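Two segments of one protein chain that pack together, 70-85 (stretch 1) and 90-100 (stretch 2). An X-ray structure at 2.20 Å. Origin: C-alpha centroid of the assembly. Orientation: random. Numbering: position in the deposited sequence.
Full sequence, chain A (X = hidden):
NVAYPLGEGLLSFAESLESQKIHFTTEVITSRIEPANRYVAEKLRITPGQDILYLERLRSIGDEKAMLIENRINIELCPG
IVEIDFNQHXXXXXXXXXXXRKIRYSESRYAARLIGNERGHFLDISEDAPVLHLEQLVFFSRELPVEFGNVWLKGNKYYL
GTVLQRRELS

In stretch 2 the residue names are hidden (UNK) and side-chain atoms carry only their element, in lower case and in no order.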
# COMPACT_ATOMS: atom_id res chain seq x y z
N GLU A 70 -12.12 -4.12 6.53
CA GLU A 70 -12.30 -4.68 7.88
C GLU A 70 -10.98 -4.58 8.61
O GLU A 70 -10.02 -5.28 8.25
CB GLU A 70 -12.70 -6.13 7.75
CG GLU A 70 -13.97 -6.25 7.04
CD GLU A 70 -14.39 -7.69 6.97
OE1 GLU A 70 -13.94 -8.38 6.02
OE2 GLU A 70 -15.18 -8.09 7.85
N ASN A 71 -10.89 -3.66 9.55
CA ASN A 71 -9.70 -3.45 10.33
C ASN A 71 -9.81 -4.20 11.67
O ASN A 71 -10.87 -4.21 12.30
CB ASN A 71 -9.53 -1.94 10.63
CG ASN A 71 -9.49 -1.09 9.41
OD1 ASN A 71 -10.37 -0.25 9.19
ND2 ASN A 71 -8.43 -1.24 8.63
N ARG A 72 -8.72 -4.80 12.13
CA ARG A 72 -8.64 -5.38 13.43
C ARG A 72 -7.39 -4.81 14.10
O ARG A 72 -6.27 -4.97 13.63
CB ARG A 72 -8.54 -6.88 13.29
CG ARG A 72 -9.90 -7.54 13.03
CD ARG A 72 -9.78 -8.95 12.68
NE ARG A 72 -11.08 -9.62 12.55
CZ ARG A 72 -11.69 -9.84 11.38
NH1 ARG A 72 -11.17 -9.39 10.26
NH2 ARG A 72 -12.84 -10.45 11.33
N ILE A 73 -7.61 -4.16 15.23
CA ILE A 73 -6.67 -3.26 15.90
C ILE A 73 -6.33 -3.75 17.31
O ILE A 73 -7.24 -4.04 18.10
CB ILE A 73 -7.26 -1.82 15.99
CG1 ILE A 73 -7.54 -1.28 14.58
CG2 ILE A 73 -6.25 -0.94 16.67
CD1 ILE A 73 -8.90 -0.57 14.44
N ASN A 74 -5.02 -3.86 17.61
CA ASN A 74 -4.57 -4.16 18.96
C ASN A 74 -4.78 -2.92 19.83
O ASN A 74 -4.00 -1.98 19.79
CB ASN A 74 -3.10 -4.53 18.94
CG ASN A 74 -2.59 -4.90 20.29
OD1 ASN A 74 -3.34 -4.88 21.28
ND2 ASN A 74 -1.33 -5.26 20.36
N ILE A 75 -5.81 -2.94 20.63
CA ILE A 75 -6.20 -1.77 21.42
C ILE A 75 -5.27 -1.50 22.62
O ILE A 75 -5.19 -0.37 23.10
CB ILE A 75 -7.69 -1.86 21.84
CG1 ILE A 75 -8.02 -3.10 22.63
CG2 ILE A 75 -8.58 -1.93 20.63
CD1 ILE A 75 -9.54 -3.45 22.47
N GLU A 76 -4.51 -2.51 23.04
CA GLU A 76 -3.54 -2.32 24.14
C GLU A 76 -2.50 -1.26 23.82
O GLU A 76 -1.98 -0.62 24.70
CB GLU A 76 -2.83 -3.62 24.45
CG GLU A 76 -3.76 -4.87 24.54
CD GLU A 76 -4.99 -4.67 25.41
OE1 GLU A 76 -4.88 -4.02 26.49
OE2 GLU A 76 -6.08 -5.20 25.02
N LEU A 77 -2.23 -1.05 22.53
CA LEU A 77 -1.24 -0.09 22.09
C LEU A 77 -1.77 1.33 21.92
O LEU A 77 -0.97 2.26 21.79
CB LEU A 77 -0.65 -0.60 20.74
CG LEU A 77 0.17 -1.88 20.86
CD1 LEU A 77 0.66 -2.44 19.47
CD2 LEU A 77 1.40 -1.53 21.86
N CYS A 78 -3.10 1.50 21.85
CA CYS A 78 -3.76 2.80 21.71
C CYS A 78 -4.92 2.90 22.67
O CYS A 78 -6.10 2.70 22.28
CB CYS A 78 -4.24 3.13 20.29
SG CYS A 78 -4.26 1.82 19.14
N PRO A 79 -4.57 3.24 23.92
CA PRO A 79 -5.50 3.69 24.96
C PRO A 79 -6.43 4.75 24.39
O PRO A 79 -5.93 5.78 23.89
CB PRO A 79 -4.57 4.26 26.05
CG PRO A 79 -3.22 3.58 25.82
CD PRO A 79 -3.16 3.42 24.33
N GLY A 80 -7.74 4.41 24.38
CA GLY A 80 -8.82 5.35 24.02
C GLY A 80 -9.50 5.10 22.69
O GLY A 80 -10.54 5.73 22.39
N ILE A 81 -8.93 4.19 21.89
CA ILE A 81 -9.33 4.03 20.49
C ILE A 81 -10.77 3.54 20.39
O ILE A 81 -11.48 3.80 19.39
CB ILE A 81 -8.38 3.03 19.74
CG1 ILE A 81 -8.67 2.99 18.22
CG2 ILE A 81 -8.47 1.59 20.37
CD1 ILE A 81 -7.67 3.72 17.30
N VAL A 82 -11.18 2.78 21.39
CA VAL A 82 -12.52 2.22 21.37
C VAL A 82 -13.57 3.34 21.50
O VAL A 82 -14.71 3.12 21.10
CB VAL A 82 -12.78 1.11 22.46
CG1 VAL A 82 -11.84 -0.06 22.25
CG2 VAL A 82 -12.67 1.69 23.82
N GLU A 83 -13.20 4.52 22.00
CA GLU A 83 -14.15 5.60 22.21
C GLU A 83 -14.26 6.52 21.02
O GLU A 83 -15.11 7.40 21.04
CB GLU A 83 -13.77 6.42 23.42
CG GLU A 83 -13.98 5.67 24.73
CD GLU A 83 -12.87 5.96 25.77
OE1 GLU A 83 -12.18 5.00 26.23
OE2 GLU A 83 -12.70 7.16 26.11
N ILE A 84 -13.44 6.34 20.00
CA ILE A 84 -13.43 7.25 18.84
C ILE A 84 -14.65 7.01 17.91
O ILE A 84 -15.13 5.89 17.78
CB ILE A 84 -12.06 7.13 18.02
CG1 ILE A 84 -10.84 7.41 18.93
CG2 ILE A 84 -11.98 8.07 16.84
CD1 ILE A 84 -10.87 8.74 19.61
N ASP A 85 -15.16 8.06 17.27
CA ASP A 85 -16.10 7.91 16.15
C ASP A 85 -15.32 8.10 14.85
O ASP A 85 -14.98 9.23 14.45
CB ASP A 85 -17.29 8.93 16.23
CG ASP A 85 -18.32 8.77 15.04
OD1 ASP A 85 -18.22 7.82 14.19
OD2 ASP A 85 -19.24 9.61 14.97
N UNK A 90 -10.06 10.05 11.31
CA UNK A 90 -9.34 9.12 10.42
C UNK A 90 -8.61 8.04 11.23
O UNK A 90 -8.01 8.33 12.28
n UNK A 90 -10.06 10.57 7.99
o UNK A 90 -8.58 12.12 8.73
c UNK A 90 -9.00 10.95 8.71
c UNK A 90 -8.34 9.88 9.55
N UNK A 91 -8.65 6.81 10.74
CA UNK A 91 -8.24 5.68 11.56
C UNK A 91 -6.76 5.74 11.91
O UNK A 91 -6.41 5.75 13.07
c UNK A 91 -8.60 3.02 13.06
c UNK A 91 -8.54 4.35 10.87
c UNK A 91 -8.52 1.92 10.77
c UNK A 91 -8.08 3.11 11.58
N UNK A 92 -5.90 5.82 10.90
CA UNK A 92 -4.48 5.68 11.12
C UNK A 92 -3.81 6.88 11.82
O UNK A 92 -3.03 6.68 12.75
c UNK A 92 -3.63 2.72 10.20
c UNK A 92 -4.01 1.41 9.94
c UNK A 92 -4.18 3.79 9.52
c UNK A 92 -4.96 1.15 8.98
c UNK A 92 -5.54 2.19 8.29
c UNK A 92 -5.17 3.53 8.59
c UNK A 92 -3.80 5.20 9.86
N UNK A 93 -4.20 8.11 11.45
CA UNK A 93 -3.80 9.25 12.26
C UNK A 93 -4.17 9.10 13.70
O UNK A 93 -3.40 9.48 14.57
c UNK A 93 -4.92 8.52 10.24
c UNK A 93 -4.67 10.01 10.16
c UNK A 93 -4.58 10.40 11.63
N UNK A 94 -5.35 8.51 13.97
CA UNK A 94 -5.80 8.36 15.34
C UNK A 94 -5.00 7.30 16.10
O UNK A 94 -4.73 7.46 17.29
c UNK A 94 -7.82 7.94 16.83
c UNK A 94 -7.32 8.02 15.40
o UNK A 94 -8.09 9.04 14.72
N UNK A 95 -4.66 6.21 15.44
CA UNK A 95 -3.78 5.17 15.98
C UNK A 95 -2.47 5.86 16.39
O UNK A 95 -2.00 5.68 17.52
c UNK A 95 -4.93 2.08 13.78
c UNK A 95 -3.61 4.04 14.93
c UNK A 95 -2.39 3.15 15.21
c UNK A 95 -4.92 3.22 14.85
N UNK A 96 -1.95 6.72 15.52
CA UNK A 96 -0.67 7.38 15.77
C UNK A 96 -0.75 8.34 16.93
O UNK A 96 0.11 8.26 17.79
c UNK A 96 1.16 7.77 12.34
o UNK A 96 2.08 7.17 11.74
o UNK A 96 0.90 8.96 12.13
c UNK A 96 -0.12 8.07 14.50
c UNK A 96 0.38 7.09 13.43
N UNK A 97 -1.78 9.19 17.00
CA UNK A 97 -1.94 10.06 18.15
C UNK A 97 -2.06 9.37 19.47
O UNK A 97 -1.41 9.76 20.45
o UNK A 97 -3.31 11.63 16.82
c UNK A 97 -3.19 10.97 18.05
N UNK A 98 -2.98 8.41 19.54
CA UNK A 98 -3.23 7.71 20.77
C UNK A 98 -2.06 6.84 21.23
O UNK A 98 -1.85 6.69 22.42
c UNK A 98 -6.03 8.64 21.46
c UNK A 98 -5.80 7.59 20.42
c UNK A 98 -6.95 6.60 20.39
c UNK A 98 -4.48 6.84 20.65
N UNK A 99 -1.31 6.25 20.32
CA UNK A 99 -0.15 5.44 20.69
C UNK A 99 1.09 6.30 20.97
O UNK A 99 2.00 5.89 21.66
o UNK A 99 0.38 5.19 18.31
c UNK A 99 0.13 4.48 19.52
N UNK A 100 1.10 7.52 20.43
CA UNK A 100 2.30 8.33 20.28
C UNK A 100 3.46 7.57 19.59
O UNK A 100 4.62 7.74 19.93
c UNK A 100 0.69 10.35 24.73
c UNK A 100 2.71 8.98 21.60
c UNK A 100 1.50 9.64 22.36
n UNK A 100 0.57 9.19 25.72
c UNK A 100 1.90 10.27 23.71
O HOH W 1 1.51 3.02 22.40

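Position 90 carries two side-chain carbons, the second bearing one oxygen and one nitrogen. Its CA-to-CB bond points away from stretch 1 and it touches nothing there. A branched amide this short is Asn90; it sits at the N-cap, although its side chain makes no capping bond, and its exposed place suits a polar group.

Position 91 has four carbons forked at the second, directed toward stretch 1. One tip lies 3.9 Å from Ile73 CD1, and the other is 3.3 Å from Asn71 OD1. This is Leu91, a buried apolar side chain whose fork reaches the strand, with Leu91 CD1 also 4.4 Å from Ile81 CD1.

At position 92 one carbon leads to a six-carbon ring. The CA-to-CB bond points sideways, but the ring comes nearer, its far-end carbon 4.2 Å from Asn71 ND2, which it meets obliquely. This is Phe92; a large apolar group suits the buried site.

Position 93 shows three carbons closing onto the backbone nitrogen, so it is Pro93. It lies out of reach of stretch 1. Proline is tolerated in the first turn of a helix, where its nitrogen need not donate a helical hydrogen bond.

Position 94 has one carbon bearing an oxygen and a methyl carbon, the latter 3.7 Å from Ile84 CG1. This is Thr94; OG1 donates to Asn90 O at 2.5 Å, so the helix satisfies the hydroxyl while CG2 packs across.

Position 95 has four carbons forked at the first. The two-carbon arm's inner carbon lies 3.7 Å from Ile81 CD1 and its end 4.3 Å from Ile73 CG1. This is Ile95, an apolar fit in a buried place.

Position 96 has three carbons, the last bearing two oxygens; its CA-to-CB bond points away from stretch 1, touching nothing there. This is Glu96, its charge kept off the apolar contact. Position 97, one carbon and one oxygen, lies out of reach of stretch 1. This is Ser97, exposed, whose OG donates to Pro93 O at 3.1 Å.

Position 98 has four carbons forked at the second, CA-to-CB toward stretch 1. CB is 3.7 Å from Cys78 CB; one end carbon is 3.5 Å from Ile81 N and 4.2 Å from Ile84 CG1. This is Leu98, its branched apolar chain suiting the 78-81 turn.

Position 99 has one carbon and one oxygen, CB lying 3.4 Å from Leu77 O. This is Ser99; OG donates to Ile95 O at 2.6 Å, satisfying the hydroxyl on the helix.

Position 100 has four carbons in a row ending in nitrogen and touches nothing on stretch 1. This is Lys100, its charge suiting an exposed place, with positive phi just after the helix.

The contact works by apolar packing, with no direct hydrogen bond across it. Leu91, Ile95 and Leu98 meet Ile73, Cys78, Ile81 and Ile84, and Leu98 gives up the most surface. At the helix end, a water donates to Leu77 O (2.7 Å from its oxygen) and Ser99 O (3.0 Å), bridging the two backbones.

Stretch 2 90-100: NLFPTIESLSK
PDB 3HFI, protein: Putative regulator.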